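Local coordinates for protein 4-alpha-glucanotransferase (Streptococcus agalactiae, PDB 6M6T) that is a 4-alpha-glucanotransferase, also called amylomaltase or disproportionating enzyme, of the TIM-barrel clan, at residues 81-85 and 86-90. Residues are numbered along the deposited sequence; the frame is centred on the assembly and turned at random.
Sequences GFISK and DDYQN
K85 and Y88 meet at the heart of a tight local turn in which Y88 and D87 reach back to the backbone three to four residues before them. The Y88 ring lies against the main chain of K85, its CE1 3.4 Å from K85 CA in an oblique approach, while CZ and OH border on K85 CB. At the ring edge, close to its plane, sits S84 O, 3.2 Å from Y88 CE1. With CG between its own backbone N and carbonyl carbon (chi1 55°), Y88 turns its ring back toward the preceding residues, where I83 CD1 adds an apolar contact 3.9 Å from Y88 CE1.

The backbone closes the turn at K85 O. The hydrogen bond from Q89 N to K85 O is 2.8 Å long and fairly straight. Y88 N also donates to K85 O, but weakly. Beyond this, the K85 and Q89 side chains run alongside each other in the same direction, and Q89 OE1 lies beside K85 CG and CD.

At the leading end of the turn, the D87 carboxylate reaches back to accept a hydrogen bond from S84 N at OD2, with an N-H...O angle of 162°, and the donor arrives from above the carboxylate plane. Its other oxygen, OD1, forms a long, weak ion pair with K115. S84 takes part in one more bond, a weak one, in which its OG accepts from D86 N.

The loop leaves helix 74-78 through a Schellman motif at G81 and runs on toward helix 105-122. Y88 OH is hydrogen-bonded to D75 OD1 and T78 OG1 of helix 74-78, and the Y88 ring packs edge-to-face with F74. I83 fits between the two helices, touching L77 and T78 on one and V112, K115 and A116 on the other.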
ATOM      1  N   GLY A  81      18.736  10.484  20.997  1.00 65.36           N
ATOM      2  CA  GLY A  81      19.946  11.268  21.103  1.00 61.48           C
ATOM      3  C   GLY A  81      20.501  11.740  19.786  1.00 70.01           C
ATOM      4  O   GLY A  81      21.666  12.150  19.733  1.00 74.03           O
ATOM      5  N   PHE A  82      19.696  11.697  18.723  1.00 74.17           N
ATOM      6  CA  PHE A  82      20.103  11.968  17.347  1.00 66.20           C
ATOM      7  C   PHE A  82      19.733  13.373  16.899  1.00 63.89           C
ATOM      8  O   PHE A  82      20.572  14.094  16.362  1.00 65.32           O
ATOM      9  CB  PHE A  82      19.456  10.945  16.413  1.00 66.48           C
ATOM     10  CG  PHE A  82      19.998   9.556  16.572  1.00 68.90           C
ATOM     11  CD1 PHE A  82      21.226   9.345  17.191  1.00 60.71           C
ATOM     12  CD2 PHE A  82      19.284   8.458  16.090  1.00 65.28           C
ATOM     13  CE1 PHE A  82      21.735   8.071  17.329  1.00 63.67           C
ATOM     14  CE2 PHE A  82      19.785   7.173  16.221  1.00 64.05           C
ATOM     15  CZ  PHE A  82      21.013   6.978  16.844  1.00 70.94           C
ATOM     16  N   ILE A  83      18.480  13.768  17.098  1.00 66.97           N
ATOM     17  CA  ILE A  83      18.094  15.169  17.003  1.00 65.36           C
ATOM     18  C   ILE A  83      17.604  15.627  18.373  1.00 61.27           C
ATOM     19  O   ILE A  83      17.521  14.831  19.318  1.00 56.01           O
ATOM     20  CB  ILE A  83      17.016  15.395  15.920  1.00 65.29           C
ATOM     21  CG1 ILE A  83      16.027  14.226  15.858  1.00 54.59           C
ATOM     22  CG2 ILE A  83      17.652  15.598  14.566  1.00 61.03           C
ATOM     23  CD1 ILE A  83      14.771  14.529  15.054  1.00 54.77           C
ATOM     24  N   SER A  84      17.305  16.916  18.487  1.00 69.15           N
ATOM     25  CA  SER A  84      16.498  17.503  19.546  1.00 66.98           C
ATOM     26  C   SER A  84      15.214  18.035  18.911  1.00 71.62           C
ATOM     27  O   SER A  84      15.022  17.946  17.696  1.00 74.81           O
ATOM     28  CB  SER A  84      17.266  18.608  20.279  1.00 70.99           C
ATOM     29  OG  SER A  84      16.891  19.894  19.814  1.00 79.65           O
ATOM     30  N   LYS A  85      14.313  18.585  19.733  1.00 76.95           N
ATOM     31  CA  LYS A  85      13.035  19.061  19.208  1.00 79.46           C
ATOM     32  C   LYS A  85      12.997  20.559  18.936  1.00 80.25           C
ATOM     33  O   LYS A  85      12.004  21.035  18.374  1.00 84.65           O
ATOM     34  CB  LYS A  85      11.854  18.622  20.125  1.00 82.78           C
ATOM     35  CG  LYS A  85      11.739  19.155  21.522  1.00 88.41           C
ATOM     36  CD  LYS A  85      10.523  18.483  22.200  1.00 79.69           C
ATOM     37  CE  LYS A  85      10.538  16.980  21.979  1.00 72.99           C
ATOM     38  NZ  LYS A  85       9.487  16.305  22.777  1.00 72.60           N
ATOM     39  N   ASP A  86      14.038  21.310  19.325  1.00 83.03           N
ATOM     40  CA  ASP A  86      14.152  22.660  18.750  1.00 82.16           C
ATOM     41  C   ASP A  86      14.583  22.621  17.242  1.00 88.15           C
ATOM     42  O   ASP A  86      14.899  23.643  16.600  1.00 84.92           O
ATOM     43  CB  ASP A  86      15.119  23.513  19.584  1.00 90.58           C
ATOM     44  CG  ASP A  86      14.391  24.476  20.554  1.00 98.60           C
ATOM     45  OD1 ASP A  86      13.219  24.836  20.299  1.00 98.75           O
ATOM     46  OD2 ASP A  86      14.993  24.897  21.570  1.00 92.89           O
ATOM     47  N   ASP A  87      14.574  21.396  16.705  1.00 92.53           N
ATOM     48  CA  ASP A  87      14.825  21.114  15.300  1.00 83.02           C
ATOM     49  C   ASP A  87      13.546  20.930  14.491  1.00 81.66           C
ATOM     50  O   ASP A  87      13.565  21.139  13.271  1.00 81.97           O
ATOM     51  CB  ASP A  87      15.687  19.852  15.178  1.00 74.72           C
ATOM     52  CG  ASP A  87      17.080  20.029  15.782  1.00 83.25           C
ATOM     53  OD1 ASP A  87      17.473  21.189  16.060  1.00 85.80           O
ATOM     54  OD2 ASP A  87      17.779  19.010  15.987  1.00 79.80           O
ATOM     55  N   TYR A  88      12.443  20.540  15.124  1.00 79.11           N
ATOM     56  CA  TYR A  88      11.185  20.419  14.397  1.00 80.30           C
ATOM     57  C   TYR A  88       9.979  20.970  15.138  1.00 82.54           C
ATOM     58  O   TYR A  88       8.884  20.953  14.566  1.00 80.29           O
ATOM     59  CB  TYR A  88      10.908  18.960  14.023  1.00 79.45           C
ATOM     60  CG  TYR A  88      10.926  17.996  15.186  1.00 79.45           C
ATOM     61  CD1 TYR A  88      12.123  17.647  15.804  1.00 77.06           C
ATOM     62  CD2 TYR A  88       9.750  17.420  15.654  1.00 70.39           C
ATOM     63  CE1 TYR A  88      12.143  16.766  16.853  1.00 72.05           C
ATOM     64  CE2 TYR A  88       9.763  16.538  16.698  1.00 66.51           C
ATOM     65  CZ  TYR A  88      10.959  16.217  17.297  1.00 70.66           C
ATOM     66  OH  TYR A  88      10.963  15.332  18.346  1.00 79.33           O
ATOM     67  N   GLN A  89      10.128  21.462  16.370  1.00 82.74           N
ATOM     68  CA  GLN A  89       9.049  22.200  17.009  1.00 83.09           C
ATOM     69  C   GLN A  89       8.710  23.418  16.172  1.00 84.61           C
ATOM     70  O   GLN A  89       9.584  24.240  15.881  1.00 88.21           O
ATOM     71  CB  GLN A  89       9.441  22.652  18.410  1.00 86.13           C
ATOM     72  CG  GLN A  89       8.284  22.780  19.381  1.00 89.98           C
ATOM     73  CD  GLN A  89       8.053  21.500  20.149  1.00100.84           C
ATOM     74  OE1 GLN A  89       8.992  20.958  20.739  1.00 99.80           O
ATOM     75  NE2 GLN A  89       6.801  21.026  20.183  1.00101.82           N
ATOM     76  N   ASN A  90       7.439  23.516  15.779  1.00 84.41           N
ATOM     77  CA  ASN A  90       6.936  24.646  14.994  1.00 90.44           C
ATOM     78  C   ASN A  90       7.704  24.789  13.671  1.00 81.37           C
ATOM     79  O   ASN A  90       8.323  25.815  13.384  1.00 86.19           O
ATOM     80  CB  ASN A  90       6.977  25.948  15.815  1.00 94.38           C
ATOM     81  CG  ASN A  90       5.684  26.199  16.595  1.00 89.57           C
ATOM     82  OD1 ASN A  90       5.001  25.258  17.021  1.00 90.95           O
ATOM     83  ND2 ASN A  90       5.354  27.474  16.796  1.00 85.53           N
TER